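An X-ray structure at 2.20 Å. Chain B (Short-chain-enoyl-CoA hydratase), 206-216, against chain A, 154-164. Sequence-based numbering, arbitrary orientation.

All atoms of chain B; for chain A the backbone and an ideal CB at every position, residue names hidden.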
# COMPACT_ATOMS: atom_id res chain seq x y z
N ALA B 206 -23.16 2.22 14.62
CA ALA B 206 -22.91 2.87 13.32
C ALA B 206 -21.77 3.85 13.38
O ALA B 206 -21.03 3.98 12.42
CB ALA B 206 -24.17 3.55 12.80
N VAL B 207 -21.67 4.57 14.48
CA VAL B 207 -20.58 5.52 14.70
C VAL B 207 -19.29 4.73 14.90
O VAL B 207 -18.28 5.01 14.29
CB VAL B 207 -20.85 6.46 15.92
CG1 VAL B 207 -19.60 7.22 16.33
CG2 VAL B 207 -21.93 7.47 15.59
N LYS B 208 -19.37 3.73 15.76
CA LYS B 208 -18.30 2.80 16.07
C LYS B 208 -17.74 2.23 14.77
O LYS B 208 -16.56 2.41 14.47
CB LYS B 208 -18.83 1.71 17.02
CG LYS B 208 -17.91 0.53 17.27
CD LYS B 208 -18.35 -0.31 18.46
CE LYS B 208 -17.90 0.32 19.78
NZ LYS B 208 -18.15 -0.50 21.01
N LEU B 209 -18.60 1.62 13.97
CA LEU B 209 -18.19 0.99 12.73
C LEU B 209 -17.77 1.97 11.67
O LEU B 209 -16.92 1.62 10.85
CB LEU B 209 -19.28 0.06 12.18
CG LEU B 209 -19.52 -1.23 12.99
CD1 LEU B 209 -20.80 -1.92 12.59
CD2 LEU B 209 -18.36 -2.20 12.81
N SER B 210 -18.38 3.16 11.63
CA SER B 210 -17.97 4.19 10.68
C SER B 210 -16.56 4.64 11.02
O SER B 210 -15.72 4.74 10.13
CB SER B 210 -18.90 5.42 10.68
OG SER B 210 -20.22 5.08 10.28
N LYS B 211 -16.29 4.92 12.29
CA LYS B 211 -14.91 5.20 12.71
C LYS B 211 -13.91 4.13 12.25
O LYS B 211 -12.87 4.44 11.65
CB LYS B 211 -14.79 5.37 14.22
CG LYS B 211 -13.33 5.57 14.61
CD LYS B 211 -13.20 6.30 15.93
CE LYS B 211 -11.74 6.35 16.31
NZ LYS B 211 -11.58 7.10 17.57
N GLN B 212 -14.20 2.86 12.50
CA GLN B 212 -13.31 1.83 12.00
C GLN B 212 -13.15 1.89 10.48
O GLN B 212 -12.04 1.67 9.94
CB GLN B 212 -13.84 0.45 12.40
CG GLN B 212 -13.06 -0.71 11.86
CD GLN B 212 -11.93 -1.16 12.77
OE1 GLN B 212 -11.84 -2.32 13.08
NE2 GLN B 212 -11.10 -0.24 13.21
N ALA B 213 -14.24 2.09 9.76
CA ALA B 213 -14.16 2.05 8.29
C ALA B 213 -13.30 3.18 7.75
O ALA B 213 -12.52 2.98 6.83
CB ALA B 213 -15.54 2.08 7.63
N ILE B 214 -13.42 4.34 8.36
CA ILE B 214 -12.59 5.49 7.95
C ILE B 214 -11.11 5.25 8.30
O ILE B 214 -10.24 5.35 7.44
CB ILE B 214 -13.11 6.78 8.61
CG1 ILE B 214 -14.52 7.11 8.06
CG2 ILE B 214 -12.14 7.93 8.34
CD1 ILE B 214 -15.30 8.04 8.96
N ASN B 215 -10.85 4.89 9.56
CA ASN B 215 -9.49 4.64 10.04
C ASN B 215 -8.78 3.64 9.22
O ASN B 215 -7.66 3.90 8.80
CB ASN B 215 -9.45 4.17 11.48
CG ASN B 215 -9.52 5.30 12.49
OD1 ASN B 215 -9.22 6.48 12.18
ND2 ASN B 215 -9.92 4.96 13.73
N ARG B 216 -9.45 2.51 8.93
CA ARG B 216 -8.80 1.39 8.24
C ARG B 216 -8.74 1.56 6.73
O ARG B 216 -7.72 1.23 6.10
CB ARG B 216 -9.46 0.07 8.61
CG ARG B 216 -9.63 -0.13 10.10
CD ARG B 216 -8.32 -0.57 10.65
NE ARG B 216 -8.35 -0.83 12.08
CZ ARG B 216 -7.25 -1.14 12.78
NH1 ARG B 216 -6.06 -1.24 12.18
NH2 ARG B 216 -7.35 -1.35 14.08
N UNK A 154 -10.22 15.49 3.93
CA UNK A 154 -9.35 15.23 5.08
C UNK A 154 -10.10 14.52 6.17
O UNK A 154 -11.32 14.54 6.22
CB UNK A 154 -8.76 16.53 5.62
N UNK A 155 -9.38 13.86 7.05
CA UNK A 155 -9.99 13.13 8.13
C UNK A 155 -10.75 13.95 9.16
O UNK A 155 -11.84 13.56 9.59
CB UNK A 155 -8.90 12.33 8.85
N UNK A 156 -10.20 15.08 9.56
CA UNK A 156 -10.89 15.91 10.55
C UNK A 156 -12.32 16.17 10.18
O UNK A 156 -13.21 15.99 11.00
CB UNK A 156 -10.16 17.24 10.73
N UNK A 157 -12.56 16.57 8.94
CA UNK A 157 -13.88 17.03 8.54
C UNK A 157 -14.82 15.87 8.19
O UNK A 157 -16.01 15.91 8.54
CB UNK A 157 -13.76 17.98 7.35
N UNK A 158 -14.30 14.86 7.49
CA UNK A 158 -15.08 13.68 7.15
C UNK A 158 -15.60 13.04 8.44
O UNK A 158 -16.80 12.72 8.53
CB UNK A 158 -14.24 12.69 6.34
N UNK A 159 -14.73 12.89 9.44
CA UNK A 159 -15.15 12.29 10.67
C UNK A 159 -16.22 13.09 11.39
O UNK A 159 -17.15 12.53 11.98
CB UNK A 159 -13.94 12.10 11.58
N UNK A 160 -16.10 14.41 11.36
CA UNK A 160 -17.11 15.25 12.00
C UNK A 160 -18.45 15.14 11.28
O UNK A 160 -19.49 15.04 11.91
CB UNK A 160 -16.65 16.71 12.03
N UNK A 161 -18.41 15.17 9.96
CA UNK A 161 -19.62 15.06 9.17
C UNK A 161 -20.33 13.72 9.36
O UNK A 161 -21.54 13.68 9.50
CB UNK A 161 -19.29 15.27 7.69
N UNK A 162 -19.58 12.63 9.39
CA UNK A 162 -20.17 11.29 9.52
C UNK A 162 -20.59 10.93 10.94
O UNK A 162 -21.65 10.34 11.13
CB UNK A 162 -19.17 10.24 9.02
N UNK A 163 -19.80 11.29 11.94
CA UNK A 163 -20.20 11.02 13.32
C UNK A 163 -21.36 11.89 13.76
O UNK A 163 -22.21 11.40 14.49
CB UNK A 163 -19.01 11.23 14.26
N UNK A 164 -21.40 13.17 13.38
CA UNK A 164 -22.53 14.06 13.74
C UNK A 164 -23.75 13.87 12.86
O UNK A 164 -24.87 14.02 13.33
CB UNK A 164 -22.09 15.52 13.66

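The two helices run nearly antiparallel, at 159° between their N-to-C directions and 9.9 Å at closest approach of their axes.

Position 154 has phi/psi of 89/160 and lies right before the helix. Its ideal CB has no chain B atom within 5.5 Å, so the contact sets no demand, but positive phi by itself favours glycine. The residue is Gly A154, whose O accepts the first helical hydrogen bond, from the N of residue 158.

At 155 the CB points sideways, 5.5 Å from Ile B214 CG2. A long, flexible apolar chain could reach that methyl, and leucine or methionine would be reasonable. Met A155 is found; its end comes nearer than its CB direction suggests, placing SD 3.8 Å from Ile B214 CG2.

Positions 156 and 157 are out of reach, and chain B cannot discriminate among residues there. They are Gly A156 and Met A157.

Position 158 points toward chain B, but its ideal CB is still 5.4 Å from Ile B214 CD1. A small or medium apolar residue would suit; Ala A158 ends at CB, about 5.4 Å from Ile B214 CD1, and makes no close contact.

Position 159 offers two cues. Its CB points sideways, 5.0 Å from Ile B214 CD1, while farther out lies Asn B215 OD1, a carbonyl oxygen able to accept a hydrogen bond. A long chain with an aliphatic stem and a donor at its tip fits both, so lysine or arginine could be considered. Lys A159 extends with chi2 to chi4 all t: CE packs 3.8 Å from Ile B214 CG2, and NZ donates a hydrogen bond to Asn B215 OD1 at 2.8 Å.

Positions 160 and 161 are out of reach and unconstrained by chain B; they hold Gln A160 and Leu A161.

At 162 the CB points toward chain B, 4.5 Å from Ile B214 CD1 and 5.1 Å from Ser B210 CB. A medium aliphatic residue is indicated, valine, leucine or isoleucine. Ile A162 brings CD1 to 3.8 Å from Ile B214 CD1 and CG2 to 3.8 Å from Ser B210 CB. The Ser B210 hydroxyl does not compete with this packing, because OG donates to Ala B206 O at 2.5 Å within its own helix.

Position 163 points sideways, its ideal CB 4.5 Å from Val B207 CG1 and its CA 5.7 Å from Val B207 CA. A large apolar side chain, aromatic or aliphatic, could spread along chain B. Phe A163 does so: CD1 lies 4.1 Å from Val B207 CG1, CZ 3.7 Å from Lys B211 CB and CE1 4.3 Å from Ile B214 CD1. With 155, 159 and 162 it forms the hole that receives Ile B214 as a knob.

Position 164 points away, so chain B imposes nothing. Thr A164 turns OG1 back to its own helix, donating to Gln A160 O at 2.6 Å.

Chain A, residues 154-164: GMGMAKQLIFT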
# COMPACT_ATOMS: atom_id res chain seq x y z
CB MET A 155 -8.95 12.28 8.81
CG MET A 155 -8.53 11.14 7.92
SD MET A 155 -8.78 9.57 8.75
CE MET A 155 -7.84 9.81 10.28
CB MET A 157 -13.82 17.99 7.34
CG MET A 157 -13.63 19.46 7.68
SD MET A 157 -14.78 20.24 8.86
CE MET A 157 -16.33 19.51 8.46
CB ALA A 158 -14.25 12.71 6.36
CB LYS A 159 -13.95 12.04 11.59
CG LYS A 159 -13.10 10.86 11.14
CD LYS A 159 -11.87 10.69 12.02
CE LYS A 159 -11.25 9.32 11.81
NZ LYS A 159 -10.36 8.94 12.93
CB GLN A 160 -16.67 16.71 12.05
CG GLN A 160 -17.54 17.54 12.99
CD GLN A 160 -17.20 19.01 12.95
OE1 GLN A 160 -16.17 19.41 13.46
NE2 GLN A 160 -18.06 19.81 12.34
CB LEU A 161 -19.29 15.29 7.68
CG LEU A 161 -19.63 16.66 7.06
CD1 LEU A 161 -19.55 17.85 8.01
CD2 LEU A 161 -18.73 16.88 5.85
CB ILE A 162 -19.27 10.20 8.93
CG1 ILE A 162 -19.19 10.33 7.41
CG2 ILE A 162 -19.84 8.82 9.20
CD1 ILE A 162 -18.01 9.59 6.76
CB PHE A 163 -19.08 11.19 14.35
CG PHE A 163 -17.84 10.39 14.07
CD1 PHE A 163 -17.84 9.30 13.22
CD2 PHE A 163 -16.65 10.73 14.70
CE1 PHE A 163 -16.66 8.60 12.96
CE2 PHE A 163 -15.48 10.02 14.45
CZ PHE A 163 -15.48 8.96 13.59
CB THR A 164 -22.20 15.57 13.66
OG1 THR A 164 -21.92 15.95 12.29
CG2 THR A 164 -21.05 15.95 14.58
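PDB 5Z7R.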